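PDB 3LNL: GTP cyclohydrolase 1 type 2 homolog from Staphylococcus aureus subsp. aureus, which is of unknown function but binds two zinc ions in a dinuclear centre and forms a toroid-shaped homohexamer of the NIF3 family. Local coordinates for residues S263-P268 and S332-K337. The protein carries 2 engineered substitutions. Numbering follows the deposited sequence.
Sequences SKLNIP and SEYVMK. With ZN (zinc ion), chain F; ZN (zinc ion), chain G.
Helix 254-264 ends in a Schellman motif, with Asn266 at positive phi (53°), and this turn lies against the end of a 3-10 segment, residues 332-334, that leads into helix 336-350; the nearest CA atoms across the contact, those of Leu265 and Ser332, are 7.1 Å apart. Set in the C-terminal NIF3 domain beside its dinuclear metal site, the pairing illustrates how the end of a helix can be tied to a metal-binding turn by the residues next to the ligand. Tyr334 supplies the polar link. Its CG sits in the crowded position between backbone N and carbonyl carbon (chi1 80°), and the ring extends toward the helix end, so that OH donates to Leu265 O at 2.6 Å. The acceptor lies at the ring edge, in the ring plane, whereas the hydroxyl stands 51° out of the carbonyl plane, not along a lone pair. Val335 CG1 lies 4.2 Å above one ring face, offset toward the rim, and also meets Leu265 CD2, the two aliphatic side chains crossing at about a right angle. Helix 112-119 lies against both, through Val119 and Leu116. Glu333 starts away from Leu265 and bridges the two zinc ions, OE1 to one and OE2 to the other, sharing the site with His68, His69, Asp106 and His330. Ser332 OG, hydrogen-bonded to Ile328 O, is brushed by the tip of Ile267, whose CD1 lies 3.6 Å from that oxygen.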
loop_
_atom_site.group_PDB
_atom_site.type_symbol
_atom_site.label_atom_id
_atom_site.label_comp_id
_atom_site.label_asym_id
_atom_site.label_seq_id
_atom_site.Cartn_x
_atom_site.Cartn_y
_atom_site.Cartn_z
ATOM N N SER B 263 -38.320 4.772 24.003
ATOM C CA SER B 263 -39.606 5.415 23.938
ATOM C C SER B 263 -39.586 6.743 23.156
ATOM O O SER B 263 -40.404 6.976 22.249
ATOM C CB SER B 263 -40.132 5.589 25.388
ATOM O OG SER B 263 -41.306 6.304 25.387
ATOM N N LYS B 264 -38.611 7.586 23.433
ATOM C CA LYS B 264 -38.556 8.908 22.810
ATOM C C LYS B 264 -38.332 8.830 21.298
ATOM O O LYS B 264 -38.882 9.635 20.556
ATOM C CB LYS B 264 -37.453 9.767 23.429
ATOM C CG LYS B 264 -37.858 10.334 24.773
ATOM C CD LYS B 264 -36.790 11.158 25.478
ATOM C CE LYS B 264 -37.404 11.724 26.795
ATOM N NZ LYS B 264 -36.321 11.977 27.769
ATOM N N LEU B 265 -37.514 7.880 20.853
ATOM C CA LEU B 265 -37.268 7.698 19.439
ATOM C C LEU B 265 -38.176 6.647 18.753
ATOM O O LEU B 265 -37.960 6.348 17.568
ATOM C CB LEU B 265 -35.788 7.323 19.201
ATOM C CG LEU B 265 -34.772 8.463 19.382
ATOM C CD1 LEU B 265 -33.372 7.933 19.703
ATOM C CD2 LEU B 265 -34.708 9.274 18.124
ATOM N N ASN B 266 -39.116 6.076 19.499
ATOM C CA ASN B 266 -40.057 5.054 19.030
ATOM C C ASN B 266 -39.345 3.867 18.359
ATOM O O ASN B 266 -39.660 3.456 17.233
ATOM C CB ASN B 266 -41.039 5.705 18.049
ATOM C CG ASN B 266 -42.274 4.883 17.841
ATOM O OD1 ASN B 266 -42.736 4.189 18.739
ATOM N ND2 ASN B 266 -42.843 4.970 16.635
ATOM N N ILE B 267 -38.383 3.313 19.071
ATOM C CA ILE B 267 -37.584 2.261 18.543
ATOM C C ILE B 267 -38.226 0.953 18.940
ATOM O O ILE B 267 -38.600 0.787 20.136
ATOM C CB ILE B 267 -36.129 2.352 19.092
ATOM C CG1 ILE B 267 -35.606 3.784 19.012
ATOM C CG2 ILE B 267 -35.193 1.387 18.311
ATOM C CD1 ILE B 267 -34.178 3.921 19.697
ATOM N N PRO B 268 -38.351 -0.001 17.990
ATOM C CA PRO B 268 -39.003 -1.274 18.320
ATOM C C PRO B 268 -38.225 -2.139 19.299
ATOM O O PRO B 268 -38.811 -2.839 20.105
ATOM C CB PRO B 268 -39.127 -1.989 16.946
ATOM C CG PRO B 268 -39.167 -0.874 15.955
ATOM C CD PRO B 268 -38.201 0.168 16.527
ATOM N N SER B 332 -32.193 4.936 13.601
ATOM C CA SER B 332 -32.479 6.113 14.377
ATOM C C SER B 332 -31.932 7.423 13.808
ATOM O O SER B 332 -32.396 8.472 14.211
ATOM C CB SER B 332 -32.101 5.960 15.827
ATOM O OG SER B 332 -32.938 5.016 16.471
ATOM N N GLU B 333 -31.051 7.373 12.818
ATOM C CA GLU B 333 -30.768 8.581 12.027
ATOM C C GLU B 333 -31.995 9.189 11.326
ATOM O O GLU B 333 -31.928 10.320 10.841
ATOM C CB GLU B 333 -29.677 8.302 11.009
ATOM C CG GLU B 333 -28.335 8.036 11.611
ATOM C CD GLU B 333 -27.272 8.097 10.589
ATOM O OE1 GLU B 333 -26.571 9.132 10.551
ATOM O OE2 GLU B 333 -27.190 7.163 9.769
ATOM N N TYR B 334 -33.129 8.473 11.309
ATOM C CA TYR B 334 -34.351 9.013 10.663
ATOM C C TYR B 334 -34.818 10.312 11.266
ATOM O O TYR B 334 -35.593 11.024 10.639
ATOM C CB TYR B 334 -35.535 8.008 10.705
ATOM C CG TYR B 334 -36.224 8.016 12.047
ATOM C CD1 TYR B 334 -37.250 8.894 12.282
ATOM C CD2 TYR B 334 -35.809 7.178 13.104
ATOM C CE1 TYR B 334 -37.886 8.975 13.521
ATOM C CE2 TYR B 334 -36.481 7.213 14.367
ATOM C CZ TYR B 334 -37.508 8.120 14.558
ATOM O OH TYR B 334 -38.155 8.246 15.760
ATOM N N VAL B 335 -34.338 10.652 12.468
ATOM C CA VAL B 335 -34.671 11.933 13.076
ATOM C C VAL B 335 -34.245 13.088 12.200
ATOM O O VAL B 335 -34.725 14.191 12.388
ATOM C CB VAL B 335 -34.041 12.134 14.537
ATOM C CG1 VAL B 335 -34.584 11.060 15.500
ATOM C CG2 VAL B 335 -32.503 12.112 14.493
ATOM N N MET B 336 -33.316 12.899 11.268
ATOM C CA MET B 336 -32.885 14.061 10.472
ATOM C C MET B 336 -33.930 14.509 9.438
ATOM O O MET B 336 -33.781 15.561 8.834
ATOM C CB MET B 336 -31.494 13.904 9.842
ATOM C CG MET B 336 -31.233 12.747 8.924
ATOM S SD MET B 336 -32.304 12.538 7.473
ATOM C CE MET B 336 -31.844 14.032 6.538
ATOM N N LYS B 337 -34.984 13.730 9.202
ATOM C CA LYS B 337 -35.963 14.147 8.209
ATOM C C LYS B 337 -36.703 15.370 8.749
ATOM O O LYS B 337 -36.726 16.424 8.133
ATOM C CB LYS B 337 -36.952 13.002 7.886
ATOM C CG LYS B 337 -36.296 11.752 7.266
ATOM C CD LYS B 337 -37.272 10.708 6.820
ATOM C CE LYS B 337 -38.111 10.179 8.037
ATOM N NZ LYS B 337 -38.945 9.084 7.532
HETATM ZN ZN ZN F . -25.879 6.452 8.328
HETATM ZN ZN ZN G . -25.039 9.687 9.454
HETATM O O HOH W 1 -24.593 5.441 6.794
HETATM O O HOH W 2 -24.089 6.092 9.601
HETATM O O HOH W 3 -24.725 8.247 7.975
HETATM O O HOH W 4 -23.767 8.209 10.457
#